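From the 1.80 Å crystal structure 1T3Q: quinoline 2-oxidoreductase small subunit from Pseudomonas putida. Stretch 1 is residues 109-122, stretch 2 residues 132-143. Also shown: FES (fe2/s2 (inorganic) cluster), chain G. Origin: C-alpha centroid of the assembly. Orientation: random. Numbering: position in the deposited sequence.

Stretch 1, residues 109-122: FCTAGMLATARSIL
Stretch 2 132-143: EVREVMSGNLCR

The contact packs a helix, mostly through apolar side chains, against a short helical segment and following loop of a second segment of the same chain, with one buried side-chain hydrogen bond near its middle and a shared iron at one end. The two stretches bury 515 Å² between them, both sides summed. Residues 111-122 are helical, with phi/psi near -60/-45 and i-to-i+4 bonds from M114 N to C110 O (3.0 Å) through L122 N to A118 O (2.9 Å). Residues 132-136 belong to a second helix that begins earlier in the chain, and by N140-C142 the chain is extended, with phi/psi of -119/116, -91/139 and -135/129. The helix axes run at 129° to one another and approach to 10.6 Å. The register runs in reverse: CA-CA distances are 5.9 Å for C110-C142, 6.3 Å for M114-N140, 6.7 Å for T117-M137 and 7.3 Å for I121-V136, a steady widening from the cluster end.

At that end, C110 (chi1 p) and C142 (chi1 t) bind the same iron, with C110 SG 2.3 Å and C142 SG 2.4 Å from FES FE2. Sharing one metal holds the two sulfurs, C110 SG and C142 SG, at 3.7 Å. C110 CB also lies 3.3 Å from L141 O, although the CA-to-CB bond of L141 points away.

N140 (chi1 m, chi2 83°) supplies the polar centre. T117, with chi1 m, donates from OG1 to N140 OD1 at 2.7 Å, while N140 ND2 stands 3.1 Å from G113 O. A water accepts from N140 ND2 at 2.8 Å and its oxygen lies 3.0 Å from C110 O, so it sits between the two stretches. At G113, an ideal CB would sit a tight 3.3 Å from N140 ND2, so the absence of a side chain leaves room for the amide.

Two methionines fill the space around this centre. In both, the CA-to-CB bond points sideways to the other stretch, yet the end of the side chain comes nearer. M114 (m, m, t) brings CE to 3.3 Å from N140 O and 3.8 Å from C142 CB; its SD meets M137 CE at 3.4 Å. M137 folds back as m, m, m, placing its SD 3.5 Å from both T117 CG2 and I121 CD1.

Farther along, I121 (m, t) and V136 (t) point toward each other's stretch and close to 3.3 Å between I121 CG1 and V136 CG1, a tight apolar contact. Beyond M137 the chain turns: S138 OG (chi1 p) donates to E135 O at 2.8 Å, and N140 N bonds M137 O at 2.9 Å.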

ATOM      1  N   PHE A 109       4.825  -0.992  21.305  1.00 14.54           N
ATOM      2  CA  PHE A 109       3.430  -0.614  21.498  1.00 14.87           C
ATOM      3  C   PHE A 109       3.163   0.260  22.725  1.00 14.47           C
ATOM      4  O   PHE A 109       2.278   1.114  22.704  1.00 14.73           O
ATOM      5  CB  PHE A 109       2.560  -1.867  21.565  1.00 16.45           C
ATOM      6  CG  PHE A 109       1.150  -1.637  21.115  1.00 14.56           C
ATOM      7  CD1 PHE A 109       0.881  -1.349  19.783  1.00 13.95           C
ATOM      8  CD2 PHE A 109       0.094  -1.702  22.015  1.00 15.85           C
ATOM      9  CE1 PHE A 109      -0.436  -1.129  19.344  1.00 14.36           C
ATOM     10  CE2 PHE A 109      -1.224  -1.483  21.587  1.00 16.54           C
ATOM     11  CZ  PHE A 109      -1.483  -1.198  20.248  1.00 15.61           C
ATOM     12  N   CYS A 110       3.938   0.060  23.784  1.00 14.52           N
ATOM     13  CA  CYS A 110       3.768   0.819  25.024  1.00 14.84           C
ATOM     14  C   CYS A 110       4.576   2.110  25.029  1.00 15.08           C
ATOM     15  O   CYS A 110       4.412   2.945  25.914  1.00 13.86           O
ATOM     16  CB  CYS A 110       4.254  -0.009  26.202  1.00 14.27           C
ATOM     17  SG  CYS A 110       6.079  -0.187  26.205  1.00 15.10           S
ATOM     18  N   THR A 111       5.438   2.262  24.034  1.00 14.67           N
ATOM     19  CA  THR A 111       6.345   3.399  23.979  1.00 16.12           C
ATOM     20  C   THR A 111       5.739   4.799  24.020  1.00 15.72           C
ATOM     21  O   THR A 111       6.206   5.640  24.785  1.00 16.61           O
ATOM     22  CB  THR A 111       7.288   3.237  22.776  1.00 15.63           C
ATOM     23  OG1 THR A 111       7.855   1.918  22.821  1.00 14.03           O
ATOM     24  CG2 THR A 111       8.430   4.242  22.839  1.00 12.79           C
ATOM     25  N   ALA A 112       4.711   5.060  23.222  1.00 14.96           N
ATOM     26  CA  ALA A 112       4.083   6.383  23.247  1.00 15.03           C
ATOM     27  C   ALA A 112       3.638   6.739  24.674  1.00 15.92           C
ATOM     28  O   ALA A 112       3.911   7.841  25.170  1.00 15.95           O
ATOM     29  CB  ALA A 112       2.897   6.419  22.289  1.00 14.90           C
ATOM     30  N   GLY A 113       2.968   5.804  25.341  1.00 14.13           N
ATOM     31  CA  GLY A 113       2.515   6.036  26.704  1.00 14.50           C
ATOM     32  C   GLY A 113       3.661   6.201  27.689  1.00 15.61           C
ATOM     33  O   GLY A 113       3.590   7.032  28.600  1.00 16.35           O
ATOM     34  N   MET A 114       4.716   5.405  27.516  1.00 15.11           N
ATOM     35  CA  MET A 114       5.889   5.483  28.378  1.00 13.70           C
ATOM     36  C   MET A 114       6.490   6.884  28.313  1.00 15.36           C
ATOM     37  O   MET A 114       6.793   7.485  29.339  1.00 16.10           O
ATOM     38  CB  MET A 114       6.955   4.473  27.934  1.00 15.13           C
ATOM     39  CG  MET A 114       6.636   3.024  28.249  1.00 13.10           C
ATOM     40  SD  MET A 114       6.604   2.721  30.010  1.00 17.81           S
ATOM     41  CE  MET A 114       5.852   1.049  30.030  1.00 17.01           C
ATOM     42  N   LEU A 115       6.659   7.392  27.097  1.00 14.10           N
ATOM     43  CA  LEU A 115       7.237   8.716  26.883  1.00 16.51           C
ATOM     44  C   LEU A 115       6.426   9.838  27.531  1.00 17.65           C
ATOM     45  O   LEU A 115       6.997  10.777  28.104  1.00 16.01           O
ATOM     46  CB  LEU A 115       7.397   8.982  25.381  1.00 15.14           C
ATOM     47  CG  LEU A 115       8.444   8.116  24.664  1.00 15.97           C
ATOM     48  CD1 LEU A 115       8.303   8.265  23.158  1.00 15.21           C
ATOM     49  CD2 LEU A 115       9.841   8.518  25.115  1.00 15.49           C
ATOM     50  N   ALA A 116       5.101   9.739  27.445  1.00 15.88           N
ATOM     51  CA  ALA A 116       4.223  10.747  28.031  1.00 16.52           C
ATOM     52  C   ALA A 116       4.451  10.817  29.541  1.00 17.44           C
ATOM     53  O   ALA A 116       4.688  11.892  30.102  1.00 15.99           O
ATOM     54  CB  ALA A 116       2.751  10.410  27.726  1.00 13.87           C
ATOM     55  N   THR A 117       4.398   9.668  30.204  1.00 17.59           N
ATOM     56  CA  THR A 117       4.598   9.640  31.644  1.00 16.90           C
ATOM     57  C   THR A 117       6.017  10.090  32.001  1.00 18.09           C
ATOM     58  O   THR A 117       6.208  10.861  32.943  1.00 17.04           O
ATOM     59  CB  THR A 117       4.343   8.232  32.224  1.00 17.04           C
ATOM     60  OG1 THR A 117       2.994   7.838  31.935  1.00 15.58           O
ATOM     61  CG2 THR A 117       4.535   8.234  33.738  1.00 16.67           C
ATOM     62  N   ALA A 118       7.004   9.629  31.240  1.00 18.31           N
ATOM     63  CA  ALA A 118       8.391  10.005  31.514  1.00 18.82           C
ATOM     64  C   ALA A 118       8.590  11.519  31.408  1.00 20.44           C
ATOM     65  O   ALA A 118       9.272  12.121  32.245  1.00 19.99           O
ATOM     66  CB  ALA A 118       9.330   9.286  30.563  1.00 16.78           C
ATOM     67  N   ARG A 119       7.996  12.136  30.391  1.00 20.60           N
ATOM     68  CA  ARG A 119       8.130  13.581  30.223  1.00 23.63           C
ATOM     69  C   ARG A 119       7.588  14.296  31.452  1.00 23.94           C
ATOM     70  O   ARG A 119       8.205  15.229  31.965  1.00 22.70           O
ATOM     71  CB  ARG A 119       7.374  14.065  28.983  1.00 25.83           C
ATOM     72  CG  ARG A 119       7.961  13.632  27.655  1.00 29.37           C
ATOM     73  CD  ARG A 119       7.285  14.396  26.527  1.00 32.21           C
ATOM     74  NE  ARG A 119       7.580  15.823  26.616  1.00 35.29           N
ATOM     75  CZ  ARG A 119       6.842  16.785  26.069  1.00 36.67           C
ATOM     76  NH1 ARG A 119       7.204  18.051  26.208  1.00 37.52           N
ATOM     77  NH2 ARG A 119       5.738  16.485  25.396  1.00 36.26           N
ATOM     78  N   SER A 120       6.428  13.850  31.921  1.00 23.88           N
ATOM     79  CA  SER A 120       5.801  14.444  33.095  1.00 25.24           C
ATOM     80  C   SER A 120       6.719  14.366  34.310  1.00 24.73           C
ATOM     81  O   SER A 120       6.852  15.330  35.059  1.00 24.50           O
ATOM     82  CB  SER A 120       4.485  13.735  33.406  1.00 25.88           C
ATOM     83  OG  SER A 120       3.885  14.290  34.564  1.00 31.74           O
ATOM     84  N   ILE A 121       7.340  13.206  34.501  1.00 23.75           N
ATOM     85  CA  ILE A 121       8.257  12.977  35.613  1.00 23.85           C
ATOM     86  C   ILE A 121       9.441  13.938  35.545  1.00 22.81           C
ATOM     87  O   ILE A 121       9.790  14.595  36.531  1.00 23.58           O
ATOM     88  CB  ILE A 121       8.827  11.536  35.575  1.00 24.41           C
ATOM     89  CG1 ILE A 121       7.712  10.522  35.827  1.00 23.98           C
ATOM     90  CG2 ILE A 121       9.944  11.388  36.598  1.00 25.93           C
ATOM     91  CD1 ILE A 121       8.155   9.077  35.673  1.00 24.27           C
ATOM     92  N   LEU A 122      10.052  14.009  34.367  1.00 21.35           N
ATOM     93  CA  LEU A 122      11.219  14.848  34.141  1.00 21.76           C
ATOM     94  C   LEU A 122      10.923  16.331  34.246  1.00 22.63           C
ATOM     95  O   LEU A 122      11.821  17.127  34.526  1.00 22.76           O
ATOM     96  CB  LEU A 122      11.829  14.532  32.775  1.00 20.64           C
ATOM     97  CG  LEU A 122      12.367  13.102  32.669  1.00 19.62           C
ATOM     98  CD1 LEU A 122      12.673  12.766  31.217  1.00 18.38           C
ATOM     99  CD2 LEU A 122      13.609  12.964  33.542  1.00 20.08           C
ATOM    100  N   GLU A 132      11.992   6.383  42.276  1.00 21.67           N
ATOM    101  CA  GLU A 132      10.963   7.361  41.963  1.00 21.69           C
ATOM    102  C   GLU A 132      10.398   7.086  40.570  1.00 21.26           C
ATOM    103  O   GLU A 132       9.187   7.170  40.351  1.00 21.09           O
ATOM    104  CB  GLU A 132      11.547   8.780  42.045  1.00 24.81           C
ATOM    105  CG  GLU A 132      11.877   9.199  43.483  1.00 30.03           C
ATOM    106  CD  GLU A 132      12.738  10.459  43.590  1.00 33.27           C
ATOM    107  OE1 GLU A 132      12.901  10.953  44.727  1.00 37.18           O
ATOM    108  OE2 GLU A 132      13.257  10.948  42.563  1.00 32.23           O
ATOM    109  N   VAL A 133      11.277   6.751  39.631  1.00 20.52           N
ATOM    110  CA  VAL A 133      10.832   6.462  38.275  1.00 21.20           C
ATOM    111  C   VAL A 133       9.967   5.201  38.261  1.00 20.82           C
ATOM    112  O   VAL A 133       8.890   5.193  37.667  1.00 19.66           O
ATOM    113  CB  VAL A 133      12.024   6.288  37.308  1.00 19.93           C
ATOM    114  CG1 VAL A 133      11.516   5.941  35.911  1.00 19.16           C
ATOM    115  CG2 VAL A 133      12.838   7.584  37.246  1.00 20.10           C
ATOM    116  N   ARG A 134      10.421   4.143  38.924  1.00 20.80           N
ATOM    117  CA  ARG A 134       9.640   2.909  38.957  1.00 20.90           C
ATOM    118  C   ARG A 134       8.261   3.160  39.563  1.00 21.44           C
ATOM    119  O   ARG A 134       7.266   2.585  39.122  1.00 19.51           O
ATOM    120  CB  ARG A 134      10.380   1.818  39.741  1.00 19.56           C
ATOM    121  CG  ARG A 134      11.521   1.160  38.951  1.00 19.28           C
ATOM    122  CD  ARG A 134      12.256   0.115  39.784  1.00 21.01           C
ATOM    123  NE  ARG A 134      13.349  -0.535  39.058  1.00 20.91           N
ATOM    124  CZ  ARG A 134      13.189  -1.510  38.165  1.00 21.99           C
ATOM    125  NH1 ARG A 134      11.976  -1.958  37.876  1.00 21.48           N
ATOM    126  NH2 ARG A 134      14.244  -2.045  37.569  1.00 21.66           N
ATOM    127  N   GLU A 135       8.207   4.037  40.563  1.00 22.00           N
ATOM    128  CA  GLU A 135       6.955   4.374  41.229  1.00 23.78           C
ATOM    129  C   GLU A 135       5.985   5.094  40.308  1.00 21.94           C
ATOM    130  O   GLU A 135       4.819   4.713  40.195  1.00 23.54           O
ATOM    131  CB  GLU A 135       7.233   5.251  42.454  1.00 27.45           C
ATOM    132  CG  GLU A 135       7.998   4.534  43.545  1.00 34.92           C
ATOM    133  CD  GLU A 135       8.520   5.469  44.621  1.00 39.50           C
ATOM    134  OE1 GLU A 135       9.139   4.965  45.586  1.00 42.54           O
ATOM    135  OE2 GLU A 135       8.323   6.700  44.503  1.00 41.57           O
ATOM    136  N   VAL A 136       6.459   6.142  39.648  1.00 20.49           N
ATOM    137  CA  VAL A 136       5.596   6.901  38.755  1.00 20.88           C
ATOM    138  C   VAL A 136       5.263   6.146  37.469  1.00 21.62           C
ATOM    139  O   VAL A 136       4.176   6.306  36.917  1.00 19.86           O
ATOM    140  CB  VAL A 136       6.229   8.260  38.404  1.00 21.90           C
ATOM    141  CG1 VAL A 136       5.253   9.093  37.578  1.00 20.96           C
ATOM    142  CG2 VAL A 136       6.591   8.999  39.689  1.00 24.08           C
ATOM    143  N   MET A 137       6.187   5.310  37.001  1.00 20.93           N
ATOM    144  CA  MET A 137       5.960   4.552  35.770  1.00 20.37           C
ATOM    145  C   MET A 137       5.140   3.281  36.013  1.00 19.15           C
ATOM    146  O   MET A 137       4.816   2.565  35.066  1.00 21.17           O
ATOM    147  CB  MET A 137       7.299   4.165  35.126  1.00 20.69           C
ATOM    148  CG  MET A 137       8.213   5.332  34.719  1.00 22.18           C
ATOM    149  SD  MET A 137       7.508   6.457  33.492  1.00 23.40           S
ATOM    150  CE  MET A 137       7.296   5.344  32.064  1.00 21.19           C
ATOM    151  N   SER A 138       4.786   3.011  37.267  1.00 18.92           N
ATOM    152  CA  SER A 138       4.035   1.799  37.605  1.00 20.45           C
ATOM    153  C   SER A 138       2.654   1.709  36.961  1.00 20.94           C
ATOM    154  O   SER A 138       2.003   0.665  37.027  1.00 23.57           O
ATOM    155  CB  SER A 138       3.902   1.648  39.129  1.00 21.07           C
ATOM    156  OG  SER A 138       3.053   2.629  39.691  1.00 23.52           O
ATOM    157  N   GLY A 139       2.213   2.800  36.344  1.00 20.06           N
ATOM    158  CA  GLY A 139       0.919   2.815  35.687  1.00 18.71           C
ATOM    159  C   GLY A 139       1.021   2.592  34.186  1.00 18.44           C
ATOM    160  O   GLY A 139       0.030   2.715  33.464  1.00 19.45           O
ATOM    161  N   ASN A 140       2.222   2.278  33.708  1.00 17.15           N
ATOM    162  CA  ASN A 140       2.436   2.017  32.287  1.00 16.54           C
ATOM    163  C   ASN A 140       2.936   0.584  32.128  1.00 17.70           C
ATOM    164  O   ASN A 140       4.019   0.237  32.602  1.00 18.37           O
ATOM    165  CB  ASN A 140       3.460   2.992  31.695  1.00 15.03           C
ATOM    166  CG  ASN A 140       2.897   4.392  31.512  1.00 18.15           C
ATOM    167  OD1 ASN A 140       2.864   5.191  32.449  1.00 17.71           O
ATOM    168  ND2 ASN A 140       2.443   4.688  30.301  1.00 16.49           N
ATOM    169  N   LEU A 141       2.143  -0.244  31.459  1.00 15.21           N
ATOM    170  CA  LEU A 141       2.506  -1.641  31.274  1.00 16.63           C
ATOM    171  C   LEU A 141       3.302  -1.932  30.013  1.00 15.17           C
ATOM    172  O   LEU A 141       3.027  -1.391  28.941  1.00 16.22           O
ATOM    173  CB  LEU A 141       1.242  -2.507  31.280  1.00 15.49           C
ATOM    174  CG  LEU A 141       0.337  -2.318  32.503  1.00 16.55           C
ATOM    175  CD1 LEU A 141      -0.924  -3.166  32.354  1.00 15.22           C
ATOM    176  CD2 LEU A 141       1.092  -2.688  33.758  1.00 16.56           C
ATOM    177  N   CYS A 142       4.302  -2.798  30.161  1.00 16.77           N
ATOM    178  CA  CYS A 142       5.138  -3.227  29.050  1.00 15.28           C
ATOM    179  C   CYS A 142       5.257  -4.740  29.200  1.00 13.68           C
ATOM    180  O   CYS A 142       5.582  -5.238  30.276  1.00 12.54           O
ATOM    181  CB  CYS A 142       6.529  -2.599  29.124  1.00 15.41           C
ATOM    182  SG  CYS A 142       7.637  -3.158  27.812  1.00 17.89           S
ATOM    183  N   ARG A 143       4.976  -5.461  28.122  1.00 15.31           N
ATOM    184  CA  ARG A 143       5.034  -6.918  28.141  1.00 15.15           C
ATOM    185  C   ARG A 143       6.326  -7.472  27.540  1.00 16.78           C
ATOM    186  O   ARG A 143       6.597  -8.671  27.644  1.00 17.28           O
ATOM    187  CB  ARG A 143       3.834  -7.478  27.366  1.00 16.64           C
ATOM    188  CG  ARG A 143       3.659  -8.987  27.445  1.00 16.06           C
ATOM    189  CD  ARG A 143       3.546  -9.447  28.886  1.00 15.71           C
ATOM    190  NE  ARG A 143       2.631 -10.580  29.026  1.00 14.37           N
ATOM    191  CZ  ARG A 143       2.399 -11.213  30.171  1.00 16.46           C
ATOM    192  NH1 ARG A 143       1.539 -12.221  30.209  1.00 13.64           N
ATOM    193  NH2 ARG A 143       3.031 -10.848  31.281  1.00 13.34           N
TER
HETATM  194 FE1  FES G4907       6.339  -4.184  23.707  1.00 14.91          FE
HETATM  195 FE2  FES G4907       6.589  -2.426  25.752  1.00 16.31          FE
HETATM  196  S1  FES G4907       7.978  -2.603  24.072  1.00 15.32           S
HETATM  197  S2  FES G4907       4.893  -3.792  25.311  1.00 18.56           S
HETATM  198  O   HOH W   1       2.604   2.737  28.236  1.00 15.85           O